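Local atomic coordinates of beta-lactamase/D-alanine Carboxypeptidase (Yersinia pestis, PDB entry 3RJU), a protein that probably acts as a serine hydrolase of the beta-lactamase/D-alanine carboxypeptidase family, attacking beta-lactams or the D-alanine end of peptidoglycan peptides. Residues Leu83-Leu87 and Lys88-Pro92; Ser62-Lys65 and Leu66-Glu70; Phe132-Thr136 and Lys137-Trp141. All blocks are in the same frame, centred on the assembly; numbering follows the deposited sequence.

Contact 1: Leu83-Leu87 and Lys88-Pro92; sequences LTDPL and KKYAP
Leu87 meets the following residues mainly through its backbone, with the carbonyl turned toward Tyr90 and the isobutyl group turned off in another direction. Its O accepts from Tyr90 N at 2.9 Å. One residue earlier, Pro86 O takes Lys89 N at 3.0 Å. With CG anti to the backbone N (chi1 175°), the Leu87 side chain is sent toward helices 137-144 and 162-175, where it touches Trp141, Leu144 and Ala170; a branched apolar residue suits that buried place. Lys88, by contrast, is exposed, and in the conformer modelled here its aliphatic CG lies 3.8 Å from Pro86 CB.

The Pro86-Lys89 and Leu87-Tyr90 bonds, each from a carbonyl to the amide three residues on, make a short 3-10 turn. It sits in the long loop between helices 64-77 and 108-113 and is entered through Pro86, whose ring-restricted phi suits the start of such a turn.

Asp85, just before the turn, reaches across to Tyr90, just after it. The phenol OH of Tyr90 donates to Asp85 OD2 over a short 2.5 Å; it comes from above the carboxylate plane, and that plane and the ring are 52° apart. The same OD2 also accepts from the backbone N of Lys82, so two donors grip one buried oxygen. Lys89 adds a third group: its CG lies over one face of the Tyr90 ring, offset toward the rim, and its CD is 3.9 Å from Asp85 CG. A bend at the last torsion (chi4 -66°) lets Lys89 NZ donate to Tyr90 OH at 3.1 Å. Lys89 NZ stays 4.3 Å from Asp85 OD2, beyond a salt bridge, yet its charge probably favours the ionised carboxylate.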
ATOM      1  N   LEU A  83      -2.769 -13.901  13.536  1.00 10.67           N
ATOM      2  CA  LEU A  83      -1.586 -13.096  13.236  1.00  9.92           C
ATOM      3  C   LEU A  83      -0.308 -13.785  13.690  1.00 10.30           C
ATOM      4  O   LEU A  83       0.770 -13.554  13.132  1.00  9.93           O
ATOM      5  CB  LEU A  83      -1.668 -11.715  13.880  1.00 10.08           C
ATOM      6  CG  LEU A  83      -2.260 -10.624  12.979  1.00 11.78           C
ATOM      7  CD1 LEU A  83      -3.639 -10.991  12.462  1.00 11.47           C
ATOM      8  CD2 LEU A  83      -2.273  -9.307  13.733  1.00 12.49           C
ATOM      9  N   THR A  84      -0.423 -14.620  14.715  1.00 11.03           N
ATOM     10  CA  THR A  84       0.738 -15.305  15.277  1.00 10.74           C
ATOM     11  C   THR A  84       1.054 -16.655  14.615  1.00 11.96           C
ATOM     12  O   THR A  84       2.002 -17.340  15.016  1.00 12.29           O
ATOM     13  CB  THR A  84       0.552 -15.513  16.775  1.00 15.18           C
ATOM     14  OG1 THR A  84      -0.739 -16.080  16.998  1.00 15.71           O
ATOM     15  CG2 THR A  84       0.644 -14.178  17.512  1.00 16.89           C
ATOM     16  N   ASP A  85       0.276 -17.053  13.610  1.00 11.58           N
ATOM     17  CA  ASP A  85       0.538 -18.335  12.954  1.00 11.37           C
ATOM     18  C   ASP A  85       1.896 -18.294  12.289  1.00 11.12           C
ATOM     19  O   ASP A  85       2.227 -17.334  11.585  1.00 10.76           O
ATOM     20  CB  ASP A  85      -0.471 -18.613  11.842  1.00 13.03           C
ATOM     21  CG  ASP A  85      -1.817 -19.057  12.363  1.00 15.03           C
ATOM     22  OD1 ASP A  85      -1.895 -19.498  13.529  1.00 17.21           O
ATOM     23  OD2 ASP A  85      -2.793 -18.979  11.590  1.00 16.95           O
ATOM     24  N   PRO A  86       2.679 -19.349  12.469  1.00 11.18           N
ATOM     25  CA  PRO A  86       3.904 -19.485  11.668  1.00 11.27           C
ATOM     26  C   PRO A  86       3.569 -19.545  10.180  1.00 10.85           C
ATOM     27  O   PRO A  86       2.577 -20.177   9.796  1.00 12.18           O
ATOM     28  CB  PRO A  86       4.456 -20.829  12.124  1.00 12.66           C
ATOM     29  CG  PRO A  86       3.945 -20.971  13.537  1.00 12.78           C
ATOM     30  CD  PRO A  86       2.561 -20.395  13.506  1.00 11.13           C
ATOM     31  N   LEU A  87       4.369 -18.880   9.351  1.00 10.74           N
ATOM     32  CA  LEU A  87       4.211 -19.033   7.914  1.00 11.39           C
ATOM     33  C   LEU A  87       4.210 -20.516   7.525  1.00 12.39           C
ATOM     34  O   LEU A  87       3.500 -20.926   6.610  1.00 14.18           O
ATOM     35  CB  LEU A  87       5.322 -18.295   7.171  1.00 10.93           C
ATOM     36  CG  LEU A  87       5.346 -18.461   5.650  1.00 11.52           C
ATOM     37  CD1 LEU A  87       4.053 -17.943   5.052  1.00 11.17           C
ATOM     38  CD2 LEU A  87       6.535 -17.713   5.056  1.00 11.40           C
ATOM     39  N   LYS A  88       5.001 -21.326   8.221  0.50 12.45           N
ATOM     40  CA  LYS A  88       5.119 -22.736   7.863  0.50 14.26           C
ATOM     41  C   LYS A  88       3.807 -23.515   8.037  0.50 14.21           C
ATOM     42  O   LYS A  88       3.680 -24.627   7.532  0.50 14.90           O
ATOM     43  CB  LYS A  88       6.265 -23.407   8.634  0.50 17.04           C
ATOM     44  CG  LYS A  88       5.989 -23.628  10.104  0.50 20.73           C
ATOM     45  CD  LYS A  88       6.797 -24.818  10.626  0.50 24.26           C
ATOM     46  CE  LYS A  88       8.298 -24.538  10.660  0.50 26.33           C
ATOM     47  NZ  LYS A  88       8.729 -23.649  11.787  0.50 26.22           N
ATOM     48  N   LYS A  89       2.833 -22.932   8.734  1.00 14.86           N
ATOM     49  CA  LYS A  89       1.509 -23.556   8.835  1.00 15.61           C
ATOM     50  C   LYS A  89       0.803 -23.615   7.484  1.00 17.07           C
ATOM     51  O   LYS A  89      -0.033 -24.506   7.241  1.00 18.93           O
ATOM     52  CB  LYS A  89       0.634 -22.807   9.840  1.00 17.14           C
ATOM     53  CG  LYS A  89      -0.710 -23.423  10.110  1.00 20.41           C
ATOM     54  CD  LYS A  89      -1.316 -22.813  11.372  1.00 21.47           C
ATOM     55  CE  LYS A  89      -2.666 -23.452  11.707  1.00 26.37           C
ATOM     56  NZ  LYS A  89      -3.679 -23.122  10.646  1.00 30.28           N
ATOM     57  N   TYR A  90       1.140 -22.661   6.615  1.00 16.45           N
ATOM     58  CA  TYR A  90       0.469 -22.497   5.328  1.00 18.17           C
ATOM     59  C   TYR A  90       1.385 -22.823   4.158  1.00 21.45           C
ATOM     60  O   TYR A  90       1.152 -22.379   3.032  1.00 24.08           O
ATOM     61  CB  TYR A  90      -0.122 -21.080   5.219  1.00 17.21           C
ATOM     62  CG  TYR A  90      -1.045 -20.820   6.372  1.00 18.51           C
ATOM     63  CD1 TYR A  90      -2.254 -21.489   6.463  1.00 17.48           C
ATOM     64  CD2 TYR A  90      -0.690 -19.950   7.402  1.00 17.58           C
ATOM     65  CE1 TYR A  90      -3.096 -21.297   7.533  1.00 18.52           C
ATOM     66  CE2 TYR A  90      -1.541 -19.737   8.488  1.00 18.23           C
ATOM     67  CZ  TYR A  90      -2.737 -20.423   8.544  1.00 18.32           C
ATOM     68  OH  TYR A  90      -3.598 -20.260   9.594  1.00 19.16           O
ATOM     69  N   ALA A  91       2.409 -23.623   4.429  1.00 23.48           N
ATOM     70  CA  ALA A  91       3.361 -24.033   3.402  1.00 26.28           C
ATOM     71  C   ALA A  91       2.782 -25.190   2.609  1.00 30.23           C
ATOM     72  O   ALA A  91       2.058 -26.012   3.159  1.00 30.75           O
ATOM     73  CB  ALA A  91       4.687 -24.444   4.032  1.00 25.54           C
ATOM     74  N   PRO A  92       3.106 -25.261   1.310  1.00 33.67           N
ATOM     75  CA  PRO A  92       2.639 -26.399   0.512  1.00 37.00           C
ATOM     76  C   PRO A  92       3.066 -27.705   1.161  1.00 40.89           C
ATOM     77  O   PRO A  92       4.015 -27.727   1.943  1.00 40.00           O
ATOM     78  CB  PRO A  92       3.368 -26.226  -0.820  1.00 36.77           C
ATOM     79  CG  PRO A  92       3.755 -24.786  -0.878  1.00 36.25           C
ATOM     80  CD  PRO A  92       3.943 -24.327   0.538  1.00 34.94           C
TER

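Contact 2: Ser62-Lys65 and Leu66-Glu70; sequences SITK and LMTSE
This is a local contact within one helical stretch, in which Ile63, Thr64 and Lys65 meet Leu66, Thr68 and Ser69 a turn further along, in the buried N-terminal part of helix 64-77. Ser62 and Lys65 fit the SxxK motif of serine beta-lactamases and penicillin-binding proteins, in which the serine is the nucleophile; here that role is inferred from the family. Ser62 OG is hydrogen-bonded to a bound citrate, probably from the crystallisation liquor, which may mark the pocket.

The backbone bonds settle into helical geometry along the stretch. Leu66 N reaches Ile63 O at 3.0 Å, a bond to the third residue back. Next, Thr68 N meets Thr64 O at 3.0 Å, and Ser69 N meets Lys65 O at the same distance, both spanning the four residues of a regular alpha-helical turn.

The side chains fan out by type. Ile63 CG2 and Leu66 CD1 approach to 4.3 Å, an apolar pair facing Met236, Trp239 and Lys302. Thr64 and Thr68 lie obliquely one turn apart, and their hydroxyls bond away from each other: Thr64 OG1 to the preceding Ala61 O and to Ile229 N, Thr68 OG1 to Gly225 O. Ser69 OG bonds to Tyr164 OH.

Lys65 runs back along the helix: CG lies anti to the carbonyl carbon (chi1 -67°), the chain then extends, and a final bend at chi4 turns NZ toward Ser62. There Asn161 OD1, Tyr159 OH and Ser226 O also hold NZ, and Lys65 NZ donates to Ser62 OG at 2.9 Å.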
ATOM      1  N   SER A  62       2.791  -0.141  -3.645  1.00  8.31           N
ATOM      2  CA  SER A  62       2.768  -0.742  -2.300  1.00  9.08           C
ATOM      3  C   SER A  62       1.596  -0.342  -1.393  1.00  8.00           C
ATOM      4  O   SER A  62       1.488  -0.823  -0.259  1.00  8.89           O
ATOM      5  CB  SER A  62       4.108  -0.537  -1.585  1.00  9.71           C
ATOM      6  OG  SER A  62       5.142  -1.210  -2.287  1.00 10.26           O
ATOM      7  N   ILE A  63       0.704   0.526  -1.862  1.00  7.89           N
ATOM      8  CA  ILE A  63      -0.559   0.696  -1.136  1.00  7.26           C
ATOM      9  C   ILE A  63      -1.233  -0.688  -1.066  1.00  7.90           C
ATOM     10  O   ILE A  63      -2.012  -0.980  -0.147  1.00  8.51           O
ATOM     11  CB  ILE A  63      -1.498   1.745  -1.825  1.00  8.17           C
ATOM     12  CG1 ILE A  63      -0.817   3.120  -1.915  1.00 10.30           C
ATOM     13  CG2 ILE A  63      -2.800   1.871  -1.087  1.00  9.28           C
ATOM     14  CD1 ILE A  63      -0.392   3.702  -0.594  1.00 11.38           C
ATOM     15  N   THR A  64      -0.885  -1.546  -2.028  1.00  7.80           N
ATOM     16  CA  THR A  64      -1.333  -2.944  -2.062  1.00  8.34           C
ATOM     17  C   THR A  64      -1.127  -3.626  -0.710  1.00  7.47           C
ATOM     18  O   THR A  64      -1.981  -4.395  -0.267  1.00  7.57           O
ATOM     19  CB  THR A  64      -0.551  -3.752  -3.130  1.00  8.66           C
ATOM     20  OG1 THR A  64      -0.884  -3.263  -4.436  1.00  9.30           O
ATOM     21  CG2 THR A  64      -0.904  -5.257  -3.059  1.00  7.96           C
ATOM     22  N   LYS A  65      -0.006  -3.341  -0.047  1.00  7.01           N
ATOM     23  CA  LYS A  65       0.301  -3.999   1.232  1.00  8.59           C
ATOM     24  C   LYS A  65      -0.757  -3.730   2.297  1.00  8.86           C
ATOM     25  O   LYS A  65      -1.023  -4.596   3.135  1.00  9.95           O
ATOM     26  CB  LYS A  65       1.660  -3.537   1.744  1.00  8.36           C
ATOM     27  CG  LYS A  65       2.823  -3.989   0.870  1.00  7.42           C
ATOM     28  CD  LYS A  65       4.159  -3.607   1.479  1.00  7.02           C
ATOM     29  CE  LYS A  65       5.344  -4.193   0.709  1.00  6.83           C
ATOM     30  NZ  LYS A  65       5.450  -3.641  -0.685  1.00  8.42           N
ATOM     31  N   LEU A  66      -1.370  -2.548   2.268  1.00  7.61           N
ATOM     32  CA  LEU A  66      -2.450  -2.240   3.230  1.00  7.43           C
ATOM     33  C   LEU A  66      -3.653  -3.147   3.023  1.00  8.63           C
ATOM     34  O   LEU A  66      -4.346  -3.515   3.972  1.00 10.05           O
ATOM     35  CB  LEU A  66      -2.891  -0.775   3.114  1.00  6.87           C
ATOM     36  CG  LEU A  66      -1.775   0.273   3.254  1.00  6.76           C
ATOM     37  CD1 LEU A  66      -2.398   1.672   3.188  1.00  9.65           C
ATOM     38  CD2 LEU A  66      -1.015   0.048   4.561  1.00  8.91           C
HETATM   39  N   MSE A  67      -3.907  -3.505   1.772  1.00  8.24           N
HETATM   40  CA  MSE A  67      -4.998  -4.432   1.475  1.00  8.06           C
HETATM   41  C   MSE A  67      -4.643  -5.875   1.865  1.00  8.28           C
HETATM   42  O   MSE A  67      -5.500  -6.620   2.326  1.00  8.63           O
HETATM   43  CB  MSE A  67      -5.403  -4.324  -0.001  1.00  9.66           C
HETATM   44  CG  MSE A  67      -5.950  -2.934  -0.326  1.00  9.58           C
HETATM   45 SE   MSE A  67      -6.569  -2.708  -2.125  0.74 12.47          SE
HETATM   46  CE  MSE A  67      -6.824  -0.756  -2.093  1.00 12.25           C
ATOM     47  N   THR A  68      -3.395  -6.277   1.668  1.00  8.03           N
ATOM     48  CA  THR A  68      -2.967  -7.599   2.130  1.00  7.73           C
ATOM     49  C   THR A  68      -3.149  -7.699   3.637  1.00  7.55           C
ATOM     50  O   THR A  68      -3.706  -8.673   4.136  1.00  9.55           O
ATOM     51  CB  THR A  68      -1.509  -7.860   1.773  1.00  6.93           C
ATOM     52  OG1 THR A  68      -1.310  -7.479   0.399  1.00  8.92           O
ATOM     53  CG2 THR A  68      -1.160  -9.336   1.962  1.00  9.72           C
ATOM     54  N   SER A  69      -2.696  -6.689   4.373  1.00  8.23           N
ATOM     55  CA  SER A  69      -2.915  -6.696   5.827  1.00  7.46           C
ATOM     56  C   SER A  69      -4.392  -6.628   6.202  1.00  8.80           C
ATOM     57  O   SER A  69      -4.822  -7.255   7.181  1.00 10.40           O
ATOM     58  CB  SER A  69      -2.100  -5.592   6.508  1.00  8.47           C
ATOM     59  OG  SER A  69      -0.747  -6.025   6.615  1.00 10.21           O
ATOM     60  N   GLU A  70      -5.181  -5.886   5.422  1.00  8.81           N
ATOM     61  CA  GLU A  70      -6.627  -5.846   5.641  1.00  9.02           C
ATOM     62  C   GLU A  70      -7.231  -7.250   5.561  1.00  9.45           C
ATOM     63  O   GLU A  70      -8.006  -7.667   6.426  1.00  9.75           O
ATOM     64  CB  GLU A  70      -7.327  -4.944   4.607  1.00  9.77           C
ATOM     65  CG  GLU A  70      -8.865  -5.043   4.710  1.00 10.52           C
ATOM     66  CD  GLU A  70      -9.634  -4.044   3.881  1.00 14.87           C
ATOM     67  OE1 GLU A  70      -9.031  -3.411   3.036  1.00 14.28           O
ATOM     68  OE2 GLU A  70     -10.876  -3.929   4.060  1.00 17.78           O
TER

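Contact 3: Phe132-Thr136 and Lys137-Trp141; sequences FTWPT and KDNRW
Thr136 and Asn139 exchange two hydrogen bonds that close a capping box at the start of helix 137-144. Asn139 N donates to Thr136 OG1 at 3.1 Å, and in return Thr136 N donates to Asn139 OD1 at 2.9 Å, nearly straight at the hydrogen (168°) but from above the plane of the amide carbonyl. Thr136, at the N-cap, places its hydroxyl between its own backbone N and carbonyl carbon (chi1 69°), which points OG1 at the first turn. A threonine suits this position because its oxygen is one bond from CB, while asparagine offers a carbonyl oxygen of the right reach three residues later. Asn139 OD1 also lies 3.3 Å from Trp134 NE1, but the angle is too poor for a hydrogen bond. The regular helical pattern follows at once, with Arg140 N bonded to Thr136 O at 2.9 Å.

Apolar contacts come from the residues just before the cap. Pro135, preceded by a cis peptide bond, lays CB over the centre of the Trp134 ring, 3.7 Å above its plane. The same CB lies 3.6 Å from Asn139 CB, and Pro135 CG rests 3.7 Å from Arg140 CG, the two side chains crossing at about a right angle.

Charged and planar groups meet at Arg140. Its guanidinium has the carbonyl carbon of Thr136 over one face and Pro135 O near its edge, where the angle at NH1 is too poor for a hydrogen bond; NH1 bonds instead to Ala222 O, and NH2 forms a salt bridge with Asp169. Long and flexible, arginine can pack its methylenes against proline and still carry charge to helix 162-175. The box thus satisfies the amides of both Thr136 and Asn139 with side-chain oxygens, fixing how the incoming loop meets the helix.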
ATOM      1  N   PHE A 132       6.163  -6.111 -11.262  1.00 17.19           N
ATOM      2  CA  PHE A 132       5.117  -6.929 -10.637  1.00 16.06           C
ATOM      3  C   PHE A 132       4.862  -8.249 -11.362  1.00 18.36           C
ATOM      4  O   PHE A 132       3.733  -8.759 -11.368  1.00 21.00           O
ATOM      5  CB  PHE A 132       3.819  -6.126 -10.489  1.00 15.44           C
ATOM      6  CG  PHE A 132       3.999  -4.829  -9.757  1.00 13.20           C
ATOM      7  CD1 PHE A 132       4.763  -4.786  -8.597  1.00 12.91           C
ATOM      8  CD2 PHE A 132       3.425  -3.650 -10.229  1.00 14.31           C
ATOM      9  CE1 PHE A 132       4.974  -3.591  -7.913  1.00 12.34           C
ATOM     10  CE2 PHE A 132       3.627  -2.444  -9.538  1.00 14.19           C
ATOM     11  CZ  PHE A 132       4.402  -2.428  -8.373  1.00 12.89           C
ATOM     12  N   THR A 133       5.910  -8.824 -11.942  1.00 17.85           N
ATOM     13  CA  THR A 133       5.749 -10.098 -12.637  1.00 20.03           C
ATOM     14  C   THR A 133       6.667 -11.217 -12.145  1.00 18.58           C
ATOM     15  O   THR A 133       6.391 -12.379 -12.413  1.00 19.38           O
ATOM     16  CB  THR A 133       5.910  -9.952 -14.178  1.00 23.98           C
ATOM     17  OG1 THR A 133       7.263  -9.608 -14.486  1.00 24.30           O
ATOM     18  CG2 THR A 133       4.967  -8.879 -14.735  1.00 26.37           C
ATOM     19  N   TRP A 134       7.744 -10.877 -11.436  1.00 16.54           N
ATOM     20  CA  TRP A 134       8.691 -11.870 -10.913  1.00 14.73           C
ATOM     21  C   TRP A 134       9.121 -11.469  -9.491  1.00 14.27           C
ATOM     22  O   TRP A 134       9.360 -10.284  -9.243  1.00 16.26           O
ATOM     23  CB  TRP A 134       9.936 -11.958 -11.818  1.00 17.26           C
ATOM     24  CG  TRP A 134      10.845 -13.100 -11.422  1.00 18.89           C
ATOM     25  CD1 TRP A 134      10.894 -14.344 -11.988  1.00 19.85           C
ATOM     26  CD2 TRP A 134      11.796 -13.114 -10.343  1.00 18.60           C
ATOM     27  NE1 TRP A 134      11.819 -15.121 -11.337  1.00 20.79           N
ATOM     28  CE2 TRP A 134      12.382 -14.393 -10.320  1.00 19.37           C
ATOM     29  CE3 TRP A 134      12.204 -12.168  -9.392  1.00 18.50           C
ATOM     30  CZ2 TRP A 134      13.364 -14.752  -9.389  1.00 19.93           C
ATOM     31  CZ3 TRP A 134      13.158 -12.525  -8.463  1.00 19.20           C
ATOM     32  CH2 TRP A 134      13.739 -13.806  -8.471  1.00 19.89           C
ATOM     33  N   PRO A 135       9.233 -12.439  -8.557  1.00 12.88           N
ATOM     34  CA  PRO A 135       9.038 -13.885  -8.724  1.00 13.54           C
ATOM     35  C   PRO A 135       7.567 -14.262  -8.728  1.00 13.67           C
ATOM     36  O   PRO A 135       6.729 -13.536  -8.164  1.00 13.40           O
ATOM     37  CB  PRO A 135       9.694 -14.472  -7.467  1.00 14.02           C
ATOM     38  CG  PRO A 135       9.506 -13.383  -6.413  1.00 13.60           C
ATOM     39  CD  PRO A 135       9.712 -12.097  -7.204  1.00 13.13           C
ATOM     40  N   THR A 136       7.256 -15.399  -9.346  1.00 13.87           N
ATOM     41  CA  THR A 136       5.918 -15.953  -9.234  1.00 13.97           C
ATOM     42  C   THR A 136       5.776 -16.655  -7.899  1.00 14.47           C
ATOM     43  O   THR A 136       6.767 -16.847  -7.186  1.00 13.30           O
ATOM     44  CB  THR A 136       5.636 -16.965 -10.343  1.00 16.49           C
ATOM     45  OG1 THR A 136       6.448 -18.134 -10.136  1.00 16.85           O
ATOM     46  CG2 THR A 136       5.938 -16.353 -11.714  1.00 18.62           C
ATOM     47  N   LYS A 137       4.548 -17.039  -7.561  1.00 14.97           N
ATOM     48  CA  LYS A 137       4.314 -17.842  -6.362  1.00 14.05           C
ATOM     49  C   LYS A 137       5.181 -19.111  -6.354  1.00 14.26           C
ATOM     50  O   LYS A 137       5.865 -19.402  -5.372  1.00 14.43           O
ATOM     51  CB  LYS A 137       2.839 -18.227  -6.224  1.00 14.21           C
ATOM     52  CG  LYS A 137       2.568 -19.073  -4.987  1.00 18.39           C
ATOM     53  CD  LYS A 137       1.096 -19.420  -4.855  1.00 24.43           C
ATOM     54  CE  LYS A 137       0.660 -20.407  -5.925  1.00 30.12           C
ATOM     55  NZ  LYS A 137      -0.664 -21.021  -5.595  1.00 33.79           N
ATOM     56  N   ASP A 138       5.149 -19.882  -7.439  1.00 13.33           N
ATOM     57  CA  ASP A 138       5.987 -21.080  -7.479  1.00 17.15           C
ATOM     58  C   ASP A 138       7.470 -20.734  -7.307  1.00 16.70           C
ATOM     59  O   ASP A 138       8.187 -21.448  -6.614  1.00 17.14           O
ATOM     60  CB  ASP A 138       5.779 -21.879  -8.765  1.00 20.54           C
ATOM     61  CG  ASP A 138       4.442 -22.599  -8.801  1.00 25.89           C
ATOM     62  OD1 ASP A 138       3.777 -22.702  -7.744  1.00 27.91           O
ATOM     63  OD2 ASP A 138       4.062 -23.075  -9.897  1.00 27.76           O
ATOM     64  N   ASN A 139       7.941 -19.656  -7.939  1.00 15.33           N
ATOM     65  CA  ASN A 139       9.344 -19.265  -7.757  1.00 17.29           C
ATOM     66  C   ASN A 139       9.644 -19.015  -6.277  1.00 16.37           C
ATOM     67  O   ASN A 139      10.692 -19.431  -5.763  1.00 16.05           O
ATOM     68  CB  ASN A 139       9.694 -17.971  -8.496  1.00 18.03           C
ATOM     69  CG  ASN A 139       9.574 -18.071 -10.005  1.00 19.66           C
ATOM     70  OD1 ASN A 139       9.302 -17.068 -10.657  1.00 20.94           O
ATOM     71  ND2 ASN A 139       9.789 -19.260 -10.567  1.00 21.01           N
ATOM     72  N   ARG A 140       8.739 -18.303  -5.604  1.00 14.84           N
ATOM     73  CA  ARG A 140       8.952 -17.940  -4.201  1.00 14.16           C
ATOM     74  C   ARG A 140       9.138 -19.160  -3.317  1.00 14.89           C
ATOM     75  O   ARG A 140      10.051 -19.212  -2.483  1.00 14.66           O
ATOM     76  CB  ARG A 140       7.778 -17.118  -3.649  1.00 13.41           C
ATOM     77  CG  ARG A 140       7.721 -15.716  -4.161  1.00 13.49           C
ATOM     78  CD  ARG A 140       6.716 -14.917  -3.366  1.00 12.54           C
ATOM     79  NE  ARG A 140       5.303 -15.207  -3.612  1.00 12.77           N
ATOM     80  CZ  ARG A 140       4.600 -14.724  -4.640  1.00 12.33           C
ATOM     81  NH1 ARG A 140       5.197 -13.999  -5.582  1.00 11.82           N
ATOM     82  NH2 ARG A 140       3.302 -14.978  -4.743  1.00 12.16           N
ATOM     83  N   TRP A 141       8.252 -20.133  -3.479  1.00 15.98           N
ATOM     84  CA  TRP A 141       8.284 -21.301  -2.614  1.00 16.46           C
ATOM     85  C   TRP A 141       9.431 -22.246  -2.953  1.00 18.52           C
ATOM     86  O   TRP A 141       9.975 -22.889  -2.062  1.00 19.03           O
ATOM     87  CB  TRP A 141       6.912 -21.984  -2.557  1.00 14.93           C
ATOM     88  CG  TRP A 141       5.989 -21.112  -1.794  1.00 13.80           C
ATOM     89  CD1 TRP A 141       5.240 -20.072  -2.286  1.00 13.56           C
ATOM     90  CD2 TRP A 141       5.762 -21.133  -0.374  1.00 14.27           C
ATOM     91  NE1 TRP A 141       4.552 -19.463  -1.263  1.00 13.41           N
ATOM     92  CE2 TRP A 141       4.856 -20.089  -0.082  1.00 14.00           C
ATOM     93  CE3 TRP A 141       6.243 -21.927   0.676  1.00 16.13           C
ATOM     94  CZ2 TRP A 141       4.394 -19.836   1.214  1.00 14.62           C
ATOM     95  CZ3 TRP A 141       5.787 -21.673   1.966  1.00 15.35           C
ATOM     96  CH2 TRP A 141       4.886 -20.626   2.225  1.00 15.05           C
TER

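How the contacts relate
Along the chain the order is contact 2, contact 1, contact 3, all within the one beta-lactamase-type fold. Contact 2 lies near the middle of the molecule, about 5 Å from the centre of the chain, beside the antiparallel sheet and the likely active site; the centres of contacts 1 and 3 lie about 22 and 19 Å from that point, in the helical part. The three contact centres are about 18 to 19 Å apart. Contacts 1 and 3 touch, with Pro92 and Ala91 packed on Trp141, whereas contact 2 touches neither. Helix 162-175 unites them: residues of all three pack on it, so it connects the outer loop and helix 137-144 with the central helix 64-77.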